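Local atomic coordinates of titin (Homo sapiens, PDB entry 2A38), a protein that forms giant elastic filaments spanning half the sarcomere of striated muscle, with its N-terminal pair of immunoglobulin domains anchored in the Z-disc. Residues S171-V176 with T186-L191; P68-A73 with L95-E100. All coordinates share one frame; numbering follows the deposited sequence.

How the contacts relate
Contact 1 and contact 2 lie in different immunoglobulin domains of the tandem. Their centres are about 38 Å apart, and their nearest atoms are about 19 Å apart. Contact 1 pairs two neighbouring strands of a hairpin in the second domain. One face is buried and the other is more open. Contact 2 is a smaller surface contact in the first domain, between the loop after strand 62-67 and the end of strand 87-98. Strands 87-98 and 183-193 are equivalent last strands of their domains. The chemistry differs accordingly. Contact 1 is held by six backbone hydrogen bonds and one between side chains. Contact 2 has none across it and rests on valine methyls and a lysine chain.

Contact 1: S171-V176 with T186-L191; sequences SGTYSV and TSTAEL
Tyr-174 and Leu-191 meet on the buried face of two antiparallel strands. The tyrosine can be followed outward. Its CB lies 3.9 Å from Ala-189 O. With CG anti to the carbonyl carbon (chi1 -75°), the ring is carried over to Leu-191. CD1 reaches Leu-191 CB, and CE1 lies 3.6 Å from Leu-191 CD2, with the leucine methyl oblique to the ring. At the tip, OH bonds Asp-170 O, four residues back, which fixes the ring's outer end. Ile-163 of strand 158-166 packs on both Tyr-174 and Leu-191.

On the other face, Thr-173 OG1 donates to Glu-190 OE1 at 3.0 Å. The carboxylate takes this bond on its syn lone pair. The glutamate chain bends at chi2 (62°) and folds back over the neighbouring strand. OE2 then lies 3.2 Å from Gly-172 O, a meeting of two acceptors that may raise the carboxylate's affinity for a proton. An alanine in place of Glu-190 would probably leave the Thr-173 hydroxyl without this acceptor and freer to turn. Farther along, Thr-173 CG2 and Thr-188 CG2 are tight at 3.2 Å.

Backbone bonds join Gly-172 to Leu-191, Tyr-174 to Ala-189 and Val-176 to Ser-187, each pair in both directions. Tyr-174 O accepts from Ala-189 N at 2.7 Å. A side chain on Gly-172 would be jammed against the carbonyl of Ser-171. This is the F-G hairpin of an I-set immunoglobulin domain, with the tyrosine corner of the fold at the start of strand F.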
ATOM      1  N   SER A 171     -14.777  13.489  33.542  1.00 22.42           N
ATOM      2  CA  SER A 171     -13.792  12.495  33.927  1.00 21.40           C
ATOM      3  C   SER A 171     -14.328  11.114  33.547  1.00 21.79           C
ATOM      4  O   SER A 171     -15.542  10.893  33.483  1.00 21.44           O
ATOM      5  CB  SER A 171     -13.548  12.545  35.435  1.00 21.46           C
ATOM      6  OG  SER A 171     -13.046  13.811  35.834  1.00 23.21           O
ATOM      7  N   GLY A 172     -13.425  10.177  33.297  1.00 21.34           N
ATOM      8  CA  GLY A 172     -13.863   8.845  32.946  1.00 21.26           C
ATOM      9  C   GLY A 172     -12.879   8.113  32.069  1.00 20.79           C
ATOM     10  O   GLY A 172     -11.771   8.594  31.813  1.00 19.33           O
ATOM     11  N   THR A 173     -13.290   6.937  31.613  1.00 20.66           N
ATOM     12  CA  THR A 173     -12.454   6.117  30.753  1.00 20.11           C
ATOM     13  C   THR A 173     -12.776   6.407  29.300  1.00 18.62           C
ATOM     14  O   THR A 173     -13.906   6.212  28.856  1.00 17.22           O
ATOM     15  CB  THR A 173     -12.682   4.629  31.026  1.00 22.07           C
ATOM     16  OG1 THR A 173     -12.237   4.319  32.352  1.00 27.71           O
ATOM     17  CG2 THR A 173     -11.911   3.785  30.037  1.00 23.94           C
ATOM     18  N   TYR A 174     -11.781   6.898  28.569  1.00 16.87           N
ATOM     19  CA  TYR A 174     -11.969   7.205  27.164  1.00 17.56           C
ATOM     20  C   TYR A 174     -11.285   6.157  26.326  1.00 17.82           C
ATOM     21  O   TYR A 174     -10.169   5.750  26.628  1.00 19.39           O
ATOM     22  CB  TYR A 174     -11.413   8.588  26.828  1.00 16.56           C
ATOM     23  CG  TYR A 174     -12.295   9.702  27.337  1.00 17.50           C
ATOM     24  CD1 TYR A 174     -12.322  10.036  28.692  1.00 17.22           C
ATOM     25  CD2 TYR A 174     -13.149  10.383  26.473  1.00 17.45           C
ATOM     26  CE1 TYR A 174     -13.179  11.015  29.174  1.00 18.36           C
ATOM     27  CE2 TYR A 174     -14.010  11.362  26.943  1.00 19.19           C
ATOM     28  CZ  TYR A 174     -14.021  11.673  28.294  1.00 18.24           C
ATOM     29  OH  TYR A 174     -14.882  12.635  28.762  1.00 19.39           O
ATOM     30  N   SER A 175     -11.964   5.707  25.279  1.00 17.51           N
ATOM     31  CA  SER A 175     -11.394   4.699  24.402  1.00 15.66           C
ATOM     32  C   SER A 175     -11.747   4.932  22.940  1.00 16.06           C
ATOM     33  O   SER A 175     -12.690   5.653  22.605  1.00 15.33           O
ATOM     34  CB  SER A 175     -11.889   3.322  24.813  1.00 16.75           C
ATOM     35  OG  SER A 175     -13.302   3.300  24.822  1.00 20.12           O
ATOM     36  N   VAL A 176     -10.966   4.326  22.066  1.00 15.39           N
ATOM     37  CA  VAL A 176     -11.222   4.427  20.649  1.00 16.40           C
ATOM     38  C   VAL A 176     -11.130   3.016  20.118  1.00 16.67           C
ATOM     39  O   VAL A 176     -10.242   2.250  20.492  1.00 16.42           O
ATOM     40  CB  VAL A 176     -10.203   5.334  19.933  1.00 17.09           C
ATOM     41  CG1 VAL A 176      -8.814   4.983  20.370  1.00 21.59           C
ATOM     42  CG2 VAL A 176     -10.338   5.179  18.431  1.00 15.10           C
ATOM     43  N   THR A 186      -8.085  -1.596  19.913  1.00 17.46           N
ATOM     44  CA  THR A 186      -8.693  -0.625  20.810  1.00 18.39           C
ATOM     45  C   THR A 186      -7.617   0.076  21.618  1.00 17.67           C
ATOM     46  O   THR A 186      -6.573  -0.496  21.910  1.00 18.57           O
ATOM     47  CB  THR A 186      -9.717  -1.272  21.772  1.00 21.44           C
ATOM     48  OG1 THR A 186      -9.030  -2.098  22.722  1.00 27.19           O
ATOM     49  CG2 THR A 186     -10.711  -2.122  20.995  1.00 21.05           C
ATOM     50  N   SER A 187      -7.879   1.334  21.954  1.00 17.47           N
ATOM     51  CA  SER A 187      -6.961   2.160  22.721  1.00 16.36           C
ATOM     52  C   SER A 187      -7.776   2.779  23.852  1.00 17.30           C
ATOM     53  O   SER A 187      -8.880   3.283  23.627  1.00 15.78           O
ATOM     54  CB  SER A 187      -6.379   3.250  21.818  1.00 17.10           C
ATOM     55  OG  SER A 187      -5.405   4.031  22.484  1.00 20.06           O
ATOM     56  N   THR A 188      -7.248   2.728  25.070  1.00 18.46           N
ATOM     57  CA  THR A 188      -7.959   3.283  26.214  1.00 20.83           C
ATOM     58  C   THR A 188      -7.069   4.197  27.024  1.00 20.28           C
ATOM     59  O   THR A 188      -5.857   3.999  27.088  1.00 20.69           O
ATOM     60  CB  THR A 188      -8.463   2.182  27.172  1.00 23.35           C
ATOM     61  OG1 THR A 188      -9.040   1.110  26.417  1.00 28.41           O
ATOM     62  CG2 THR A 188      -9.524   2.750  28.112  1.00 22.33           C
ATOM     63  N   ALA A 189      -7.692   5.187  27.651  1.00 20.53           N
ATOM     64  CA  ALA A 189      -6.991   6.149  28.492  1.00 19.79           C
ATOM     65  C   ALA A 189      -7.943   6.682  29.555  1.00 20.02           C
ATOM     66  O   ALA A 189      -9.166   6.665  29.393  1.00 18.74           O
ATOM     67  CB  ALA A 189      -6.460   7.298  27.654  1.00 18.89           C
ATOM     68  N   GLU A 190      -7.360   7.175  30.638  1.00 21.19           N
ATOM     69  CA  GLU A 190      -8.117   7.713  31.749  1.00 21.12           C
ATOM     70  C   GLU A 190      -8.012   9.228  31.789  1.00 19.02           C
ATOM     71  O   GLU A 190      -6.917   9.782  31.805  1.00 19.00           O
ATOM     72  CB  GLU A 190      -7.564   7.142  33.050  1.00 25.73           C
ATOM     73  CG  GLU A 190      -8.552   7.139  34.186  1.00 33.42           C
ATOM     74  CD  GLU A 190      -9.760   6.275  33.885  1.00 37.83           C
ATOM     75  OE1 GLU A 190      -9.571   5.166  33.323  1.00 39.17           O
ATOM     76  OE2 GLU A 190     -10.895   6.700  34.218  1.00 41.16           O
ATOM     77  N   LEU A 191      -9.151   9.905  31.801  1.00 17.26           N
ATOM     78  CA  LEU A 191      -9.149  11.354  31.884  1.00 15.77           C
ATOM     79  C   LEU A 191      -9.674  11.771  33.250  1.00 15.89           C
ATOM     80  O   LEU A 191     -10.789  11.415  33.612  1.00 13.81           O
ATOM     81  CB  LEU A 191     -10.041  11.954  30.810  1.00 14.28           C
ATOM     82  CG  LEU A 191     -10.245  13.452  31.000  1.00 14.18           C
ATOM     83  CD1 LEU A 191      -8.905  14.199  30.866  1.00 14.89           C
ATOM     84  CD2 LEU A 191     -11.253  13.943  29.977  1.00 15.14           C
TER

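Contact 2: P68-A73 with L95-E100; sequences PAVTKA and LLVKAE
Val-70 and Val-97 make the apolar part of this contact. Val-70 CG1 meets Val-97 CG2 at 3.6 Å, and the two side chains point in opposing directions and touch by one methyl each. Val-70 CG1 is anti to its backbone N (chi1 -177°), which places this methyl at the touching point. Val-70 is buried and also packs on Val-17 and Ala-23. Its backbone bonds Gly-20 and Ser-21, so the loop is also tied to the turn between strands 15-18 and 23-32.

A second kind of contact sets the valine against the loop backbone. Val-97 CG2 lies 3.6 Å from Thr-71 O. Its other methyl, CG1, lies 4.0 Å from Lys-72 CA. No hydrogen bond crosses between the two segments.

The third kind comes from the long chain of Lys-72. It is extended beyond CG and crosses Val-97 at a slant on its way to Ala-99. CG passes Val-97 CG1 at 4.1 Å. Farther out, CE rests on Ala-99 CB at 3.4 Å, a tight carbon pair, and NZ lies 3.3 Å from the same methyl. The ammonium also has a long, weak ion pair with Glu-19, a residue that the side chains of Val-97 and Ala-99 also touch.

The contact thus seats the E-F loop against the end of strand G in an I-set immunoglobulin sandwich, at the pole where the chain leaves for the next domain.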
ATOM      1  N   PRO A  68       8.091  -0.803  -9.374  1.00 41.90           N
ATOM      2  CA  PRO A  68       8.331  -0.459  -7.966  1.00 43.15           C
ATOM      3  C   PRO A  68       7.156  -0.806  -7.047  1.00 43.92           C
ATOM      4  O   PRO A  68       7.219  -1.773  -6.288  1.00 44.75           O
ATOM      5  CB  PRO A  68       8.611   1.038  -8.030  1.00 43.53           C
ATOM      6  CG  PRO A  68       9.329   1.171  -9.339  1.00 42.74           C
ATOM      7  CD  PRO A  68       8.458   0.327 -10.249  1.00 42.93           C
ATOM      8  N   ALA A  69       6.089  -0.017  -7.110  1.00 44.51           N
ATOM      9  CA  ALA A  69       4.910  -0.276  -6.288  1.00 44.95           C
ATOM     10  C   ALA A  69       3.836  -0.864  -7.191  1.00 45.40           C
ATOM     11  O   ALA A  69       3.185  -0.142  -7.946  1.00 45.69           O
ATOM     12  CB  ALA A  69       4.413   1.015  -5.654  1.00 44.79           C
ATOM     13  N   VAL A  70       3.654  -2.176  -7.120  1.00 45.87           N
ATOM     14  CA  VAL A  70       2.664  -2.837  -7.960  1.00 47.17           C
ATOM     15  C   VAL A  70       1.230  -2.557  -7.541  1.00 47.06           C
ATOM     16  O   VAL A  70       0.905  -2.557  -6.357  1.00 47.59           O
ATOM     17  CB  VAL A  70       2.873  -4.354  -7.964  1.00 47.97           C
ATOM     18  CG1 VAL A  70       1.868  -5.017  -8.897  1.00 48.94           C
ATOM     19  CG2 VAL A  70       4.280  -4.667  -8.404  1.00 48.52           C
ATOM     20  N   THR A  71       0.374  -2.323  -8.527  1.00 46.95           N
ATOM     21  CA  THR A  71      -1.032  -2.057  -8.265  1.00 47.49           C
ATOM     22  C   THR A  71      -1.857  -3.168  -8.910  1.00 47.82           C
ATOM     23  O   THR A  71      -1.370  -3.864  -9.799  1.00 48.06           O
ATOM     24  CB  THR A  71      -1.452  -0.697  -8.850  1.00 48.03           C
ATOM     25  OG1 THR A  71      -1.323  -0.728 -10.276  1.00 49.37           O
ATOM     26  CG2 THR A  71      -0.564   0.412  -8.295  1.00 47.85           C
ATOM     27  N   LYS A  72      -3.097  -3.342  -8.459  1.00 47.67           N
ATOM     28  CA  LYS A  72      -3.962  -4.383  -9.009  1.00 47.09           C
ATOM     29  C   LYS A  72      -4.235  -4.153 -10.487  1.00 46.51           C
ATOM     30  O   LYS A  72      -4.597  -5.079 -11.214  1.00 46.42           O
ATOM     31  CB  LYS A  72      -5.288  -4.427  -8.256  1.00 48.49           C
ATOM     32  CG  LYS A  72      -5.226  -5.139  -6.918  1.00 51.50           C
ATOM     33  CD  LYS A  72      -6.568  -5.068  -6.209  1.00 53.83           C
ATOM     34  CE  LYS A  72      -6.555  -5.888  -4.932  1.00 55.93           C
ATOM     35  NZ  LYS A  72      -7.817  -5.733  -4.156  1.00 57.63           N
ATOM     36  N   ALA A  73      -4.057  -2.914 -10.927  1.00 45.10           N
ATOM     37  CA  ALA A  73      -4.292  -2.552 -12.318  1.00 43.64           C
ATOM     38  C   ALA A  73      -3.134  -2.962 -13.233  1.00 42.59           C
ATOM     39  O   ALA A  73      -3.186  -2.744 -14.441  1.00 42.85           O
ATOM     40  CB  ALA A  73      -4.530  -1.047 -12.418  1.00 42.72           C
ATOM     41  N   LEU A  95       1.172 -11.807 -14.681  1.00 30.95           N
ATOM     42  CA  LEU A  95       1.399 -11.161 -13.396  1.00 32.10           C
ATOM     43  C   LEU A  95       0.081 -11.170 -12.615  1.00 33.39           C
ATOM     44  O   LEU A  95      -0.923 -10.624 -13.070  1.00 32.47           O
ATOM     45  CB  LEU A  95       1.877  -9.719 -13.592  1.00 30.77           C
ATOM     46  CG  LEU A  95       1.939  -8.852 -12.326  1.00 30.48           C
ATOM     47  CD1 LEU A  95       2.911  -9.455 -11.332  1.00 30.05           C
ATOM     48  CD2 LEU A  95       2.361  -7.437 -12.682  1.00 29.20           C
ATOM     49  N   LEU A  96       0.086 -11.815 -11.453  1.00 35.32           N
ATOM     50  CA  LEU A  96      -1.102 -11.887 -10.608  1.00 36.87           C
ATOM     51  C   LEU A  96      -0.849 -11.085  -9.342  1.00 36.85           C
ATOM     52  O   LEU A  96       0.079 -11.379  -8.590  1.00 37.07           O
ATOM     53  CB  LEU A  96      -1.407 -13.339 -10.250  1.00 38.88           C
ATOM     54  CG  LEU A  96      -2.517 -13.538  -9.217  1.00 42.09           C
ATOM     55  CD1 LEU A  96      -3.787 -12.839  -9.692  1.00 42.26           C
ATOM     56  CD2 LEU A  96      -2.757 -15.033  -8.994  1.00 42.17           C
ATOM     57  N   VAL A  97      -1.668 -10.067  -9.110  1.00 37.29           N
ATOM     58  CA  VAL A  97      -1.497  -9.217  -7.937  1.00 38.40           C
ATOM     59  C   VAL A  97      -2.439  -9.600  -6.799  1.00 40.11           C
ATOM     60  O   VAL A  97      -3.659  -9.610  -6.965  1.00 39.49           O
ATOM     61  CB  VAL A  97      -1.716  -7.735  -8.301  1.00 37.16           C
ATOM     62  CG1 VAL A  97      -1.471  -6.853  -7.088  1.00 36.10           C
ATOM     63  CG2 VAL A  97      -0.792  -7.351  -9.442  1.00 35.72           C
ATOM     64  N   LYS A  98      -1.856  -9.913  -5.644  1.00 42.10           N
ATOM     65  CA  LYS A  98      -2.618 -10.302  -4.459  1.00 42.35           C
ATOM     66  C   LYS A  98      -2.967  -9.085  -3.606  1.00 40.85           C
ATOM     67  O   LYS A  98      -2.096  -8.293  -3.250  1.00 39.93           O
ATOM     68  CB  LYS A  98      -1.813 -11.313  -3.627  1.00 44.42           C
ATOM     69  CG  LYS A  98      -2.462 -11.706  -2.305  1.00 47.47           C
ATOM     70  CD  LYS A  98      -3.879 -12.237  -2.518  1.00 50.54           C
ATOM     71  CE  LYS A  98      -4.658 -12.304  -1.207  1.00 51.18           C
ATOM     72  NZ  LYS A  98      -6.105 -12.594  -1.428  1.00 51.51           N
ATOM     73  N   ALA A  99      -4.251  -8.942  -3.287  1.00 40.11           N
ATOM     74  CA  ALA A  99      -4.733  -7.827  -2.472  1.00 38.85           C
ATOM     75  C   ALA A  99      -4.018  -7.777  -1.125  1.00 37.45           C
ATOM     76  O   ALA A  99      -3.837  -8.798  -0.459  1.00 36.37           O
ATOM     77  CB  ALA A  99      -6.234  -7.948  -2.257  1.00 39.09           C
ATOM     78  N   GLU A 100      -3.613  -6.576  -0.734  1.00 36.73           N
ATOM     79  CA  GLU A 100      -2.905  -6.366   0.521  1.00 36.99           C
ATOM     80  C   GLU A 100      -3.861  -5.963   1.639  1.00 34.46           C
ATOM     81  O   GLU A 100      -4.821  -5.227   1.414  1.00 34.86           O
ATOM     82  CB  GLU A 100      -1.845  -5.276   0.328  1.00 39.37           C
ATOM     83  CG  GLU A 100      -1.167  -4.805   1.602  1.00 44.12           C
ATOM     84  CD  GLU A 100      -0.315  -3.560   1.380  1.00 47.31           C
ATOM     85  OE1 GLU A 100      -0.805  -2.610   0.719  1.00 48.54           O
ATOM     86  OE2 GLU A 100       0.836  -3.525   1.875  1.00 48.47           O
TER